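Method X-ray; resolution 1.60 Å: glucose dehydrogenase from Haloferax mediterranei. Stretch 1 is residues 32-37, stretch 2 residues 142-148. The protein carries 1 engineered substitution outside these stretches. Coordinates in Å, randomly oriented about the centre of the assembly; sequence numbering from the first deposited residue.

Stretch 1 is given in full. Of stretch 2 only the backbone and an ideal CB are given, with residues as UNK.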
ATOM      1  N   THR A  32       6.891  -3.213 -38.203  1.00 17.17           N
ATOM      2  CA  THR A  32       5.655  -3.175 -37.415  1.00 15.08           C
ATOM      3  C   THR A  32       4.565  -4.040 -38.016  1.00 15.66           C
ATOM      4  O   THR A  32       4.296  -3.971 -39.220  1.00 17.16           O
ATOM      5  CB  THR A  32       5.179  -1.742 -37.300  1.00 16.43           C
ATOM      6  OG1 THR A  32       6.260  -0.968 -36.761  1.00 17.65           O
ATOM      7  CG2 THR A  32       4.023  -1.620 -36.352  1.00 17.26           C
ATOM      8  N   LEU A  33       3.944  -4.874 -37.179  1.00 14.87           N
ATOM      9  CA  LEU A  33       2.801  -5.699 -37.598  1.00 15.27           C
ATOM     10  C   LEU A  33       1.525  -4.943 -37.214  1.00 17.16           C
ATOM     11  O   LEU A  33       0.805  -4.479 -38.080  1.00 17.17           O
ATOM     12  CB  LEU A  33       2.840  -7.097 -36.962  1.00 14.55           C
ATOM     13  CG  LEU A  33       4.015  -7.933 -37.435  1.00 15.32           C
ATOM     14  CD1 LEU A  33       4.201  -9.090 -36.473  1.00 18.95           C
ATOM     15  CD2 LEU A  33       3.799  -8.457 -38.822  1.00 18.35           C
ATOM     16  N   ARG A  34       1.246  -4.809 -35.909  1.00 14.36           N
ATOM     17  CA  ARG A  34       0.050  -4.123 -35.397  1.00 15.31           C
ATOM     18  C   ARG A  34       0.384  -3.279 -34.195  1.00 14.71           C
ATOM     19  O   ARG A  34       1.280  -3.620 -33.427  1.00 16.86           O
ATOM     20  CB  ARG A  34      -1.033  -5.135 -35.005  1.00 15.25           C
ATOM     21  CG  ARG A  34      -1.640  -5.856 -36.199  1.00 18.51           C
ATOM     22  CD  ARG A  34      -2.480  -7.061 -35.786  1.00 18.29           C
ATOM     23  NE  ARG A  34      -3.178  -7.578 -36.952  1.00 17.45           N
ATOM     24  CZ  ARG A  34      -4.265  -8.293 -36.878  1.00 17.49           C
ATOM     25  NH1 ARG A  34      -4.734  -8.682 -35.706  1.00 17.22           N
ATOM     26  NH2 ARG A  34      -4.888  -8.661 -38.012  1.00 21.17           N
ATOM     27  N   VAL A  35      -0.333  -2.177 -34.016  1.00 14.10           N
ATOM     28  CA  VAL A  35      -0.175  -1.314 -32.854  1.00 15.76           C
ATOM     29  C   VAL A  35      -1.548  -1.008 -32.304  1.00 18.04           C
ATOM     30  O   VAL A  35      -2.449  -0.584 -33.029  1.00 15.32           O
ATOM     31  CB  VAL A  35       0.558   0.003 -33.185  1.00 15.78           C
ATOM     32  CG1 VAL A  35       0.809   0.792 -31.928  1.00 17.47           C
ATOM     33  CG2 VAL A  35       1.825  -0.273 -33.926  1.00 16.43           C
ATOM     34  N   GLY A  36      -1.757  -1.291 -31.033  1.00 15.64           N
ATOM     35  CA  GLY A  36      -2.992  -1.017 -30.359  1.00 18.13           C
ATOM     36  C   GLY A  36      -3.193   0.433 -29.988  1.00 18.15           C
ATOM     37  O   GLY A  36      -2.263   1.233 -29.977  1.00 18.09           O
ATOM     38  N   VAL A  37      -4.445   0.767 -29.709  1.00 20.69           N
ATOM     39  CA  VAL A  37      -4.859   2.087 -29.245  1.00 20.43           C
ATOM     40  C   VAL A  37      -5.529   1.907 -27.883  1.00 18.45           C
ATOM     41  O   VAL A  37      -6.270   0.960 -27.657  1.00 21.58           O
ATOM     42  CB  VAL A  37      -5.833   2.689 -30.241  1.00 19.23           C
ATOM     43  CG1 VAL A  37      -6.395   4.017 -29.742  1.00 22.33           C
ATOM     44  CG2 VAL A  37      -5.179   2.870 -31.616  1.00 24.20           C
ATOM     45  N   UNK A 142       1.165 -15.469 -31.059  1.00 14.62           N
ATOM     46  CA  UNK A 142       0.672 -14.239 -30.430  1.00 15.53           C
ATOM     47  C   UNK A 142       0.914 -13.016 -31.290  1.00 14.60           C
ATOM     48  O   UNK A 142       0.627 -11.903 -30.875  1.00 16.34           O
ATOM     49  CB  UNK A 142       1.334 -14.041 -29.065  1.00 15.53           C
ATOM     50  N   UNK A 143       1.404 -13.199 -32.507  1.00 16.87           N
ATOM     51  CA  UNK A 143       1.610 -12.051 -33.384  1.00 14.26           C
ATOM     52  C   UNK A 143       0.310 -11.331 -33.685  1.00 14.82           C
ATOM     53  O   UNK A 143       0.321 -10.102 -33.700  1.00 16.84           O
ATOM     54  CB  UNK A 143       2.271 -12.494 -34.691  1.00 14.26           C
ATOM     55  N   UNK A 144      -0.755 -12.073 -34.009  1.00 14.87           N
ATOM     56  CA  UNK A 144      -2.024 -11.460 -34.399  1.00 16.87           C
ATOM     57  C   UNK A 144      -2.535 -10.497 -33.345  1.00 15.53           C
ATOM     58  O   UNK A 144      -2.962  -9.378 -33.632  1.00 15.88           O
ATOM     59  CB  UNK A 144      -3.075 -12.540 -34.664  1.00 16.87           C
ATOM     60  N   UNK A 145      -2.496 -10.928 -32.089  1.00 14.91           N
ATOM     61  CA  UNK A 145      -3.009 -10.127 -30.992  1.00 14.39           C
ATOM     62  C   UNK A 145      -1.881  -9.635 -30.082  1.00 12.40           C
ATOM     63  O   UNK A 145      -2.115  -9.269 -28.901  1.00 14.67           O
ATOM     64  CB  UNK A 145      -4.026 -10.935 -30.183  1.00 14.39           C
ATOM     65  N   UNK A 146      -0.696  -9.473 -30.667  1.00 13.52           N
ATOM     66  CA  UNK A 146       0.488  -9.152 -29.858  1.00 15.60           C
ATOM     67  C   UNK A 146       0.473  -7.760 -29.263  1.00 13.57           C
ATOM     68  O   UNK A 146       1.220  -7.479 -28.284  1.00 16.02           O
ATOM     69  CB  UNK A 146       1.750  -9.309 -30.708  1.00 15.60           C
ATOM     70  N   UNK A 147      -0.338  -6.875 -29.829  1.00 14.42           N
ATOM     71  CA  UNK A 147      -0.583  -5.566 -29.261  1.00 13.75           C
ATOM     72  C   UNK A 147      -1.263  -5.598 -27.898  1.00 17.02           C
ATOM     73  O   UNK A 147      -1.401  -4.557 -27.298  1.00 17.30           O
ATOM     74  CB  UNK A 147      -1.434  -4.746 -30.232  1.00 13.75           C
ATOM     75  N   UNK A 148      -1.739  -6.762 -27.451  1.00 14.16           N
ATOM     76  CA  UNK A 148      -2.363  -6.889 -26.150  1.00 13.77           C
ATOM     77  C   UNK A 148      -1.333  -7.216 -25.077  1.00 15.26           C
ATOM     78  O   UNK A 148      -1.635  -7.100 -23.888  1.00 15.32           O
ATOM     79  CB  UNK A 148      -3.451  -7.964 -26.187  1.00 13.77           C
TER

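Position 142 has phi/psi of -90/6 and an ideal CB with nothing of stretch 1 within 5.5 Å. The strand therefore sets no requirement, and almost any side chain would be compatible. The deposited residue is Gln142, which makes no contact with the strand; its NE2 is hydrogen-bonded elsewhere in the structure.

At position 143 the CA-to-CB bond points sideways, and the ideal CB lies 4.3 Å from Leu33 CD1. An apolar methyl is what the strand offers, so a small or modest apolar side chain would suit. The residue is Ala143, whose CB stays 4.3 Å from Leu33 CD1, a loose apolar contact. It also opens a type I turn that closes at position 146.

Position 144 (-55/-46) directs CA-to-CB away from the strand, yet its ideal CB is 4.3 Å from Arg34 NH1. The arginine reaches the backbone here: Arg34 NH1 donates a hydrogen bond to the carbonyl O of 144 at 2.8 Å, with an N-H...O angle of 134°. Because the acceptor is main chain, this bond does not select a side chain. The nearby positive charge would favour an acidic group, but polar or small residues would also fit. The residue is Glu144. Its CG packs 3.4 Å from Arg34 NH1, while its OE1 stands 4.5 Å from that same NH1, so the opposite charges are near each other without forming a salt bridge.

At 145 CA-to-CB points away and the ideal CB meets nothing of the strand within 5.5 Å, so many residues are possible. Leu145 (chi1 m, chi2 t) brings its end nearer, placing CD2 4.4 Å from Arg34 NH1 at the edge of the guanidinium.

Position 146 (-70/-20) has angles open to most residues, but an ideal CB would lie 2.8 Å from Gln142 O, a clash that favours glycine. Gly146 is found, and its N makes a weak 3.3 Å hydrogen bond to Ala143 O.

At 147 the CA-to-CB bond points toward the strand, the ideal CB 3.6 Å from Gly36 N and 4.3 Å from Arg34 O. Gly36 presents no side chain, leaving room for a large apolar or aromatic group. Phe147 takes it with chi1 p: CB lies 3.5 Å from Gly36 N, and CD2 3.9 Å from Arg34 CB. An ideal CB on Gly36 would lie 3.2 Å from Phe147 CD1, a tight approach.

At 148 the CA-to-CB bond points away and the ideal CB meets nothing of stretch 1 within 5.5 Å, so polar or apolar residues would do. Leu148 does not touch the strand; its N donates a hydrogen bond to Leu145 O at 2.9 Å.

Stretch 2 142-148: QAELGFL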
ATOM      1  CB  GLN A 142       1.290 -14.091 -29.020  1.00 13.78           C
ATOM      2  CG  GLN A 142       0.714 -15.185 -28.092  1.00 15.46           C
ATOM      3  CD  GLN A 142       1.278 -15.186 -26.666  1.00 18.60           C
ATOM      4  OE1 GLN A 142       1.952 -14.265 -26.276  1.00 15.42           O
ATOM      5  NE2 GLN A 142       0.969 -16.246 -25.906  1.00 17.82           N
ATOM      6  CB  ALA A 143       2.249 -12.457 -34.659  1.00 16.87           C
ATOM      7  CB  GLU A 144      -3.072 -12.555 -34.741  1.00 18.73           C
ATOM      8  CG  GLU A 144      -4.450 -12.015 -35.084  1.00 22.37           C
ATOM      9  CD  GLU A 144      -5.539 -13.065 -35.164  1.00 38.12           C
ATOM     10  OE1 GLU A 144      -6.730 -12.667 -35.187  1.00 37.35           O
ATOM     11  OE2 GLU A 144      -5.211 -14.267 -35.191  1.00 42.01           O
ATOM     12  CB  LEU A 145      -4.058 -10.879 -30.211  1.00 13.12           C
ATOM     13  CG  LEU A 145      -5.277 -11.292 -31.006  1.00 16.17           C
ATOM     14  CD1 LEU A 145      -6.269 -12.016 -30.069  1.00 17.72           C
ATOM     15  CD2 LEU A 145      -5.941 -10.070 -31.684  1.00 19.68           C
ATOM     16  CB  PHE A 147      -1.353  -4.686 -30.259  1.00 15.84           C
ATOM     17  CG  PHE A 147      -2.708  -5.220 -30.609  1.00 14.52           C
ATOM     18  CD1 PHE A 147      -3.836  -4.895 -29.845  1.00 14.87           C
ATOM     19  CD2 PHE A 147      -2.885  -6.050 -31.711  1.00 12.71           C
ATOM     20  CE1 PHE A 147      -5.065  -5.431 -30.179  1.00 15.83           C
ATOM     21  CE2 PHE A 147      -4.085  -6.568 -32.015  1.00 14.64           C
ATOM     22  CZ  PHE A 147      -5.183  -6.264 -31.283  1.00 19.40           C
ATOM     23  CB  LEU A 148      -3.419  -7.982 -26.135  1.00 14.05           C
ATOM     24  CG  LEU A 148      -4.665  -7.728 -26.984  1.00 13.46           C
ATOM     25  CD1 LEU A 148      -5.606  -8.901 -26.837  1.00 18.21           C
ATOM     26  CD2 LEU A 148      -5.318  -6.454 -26.604  1.00 16.19           C
TER
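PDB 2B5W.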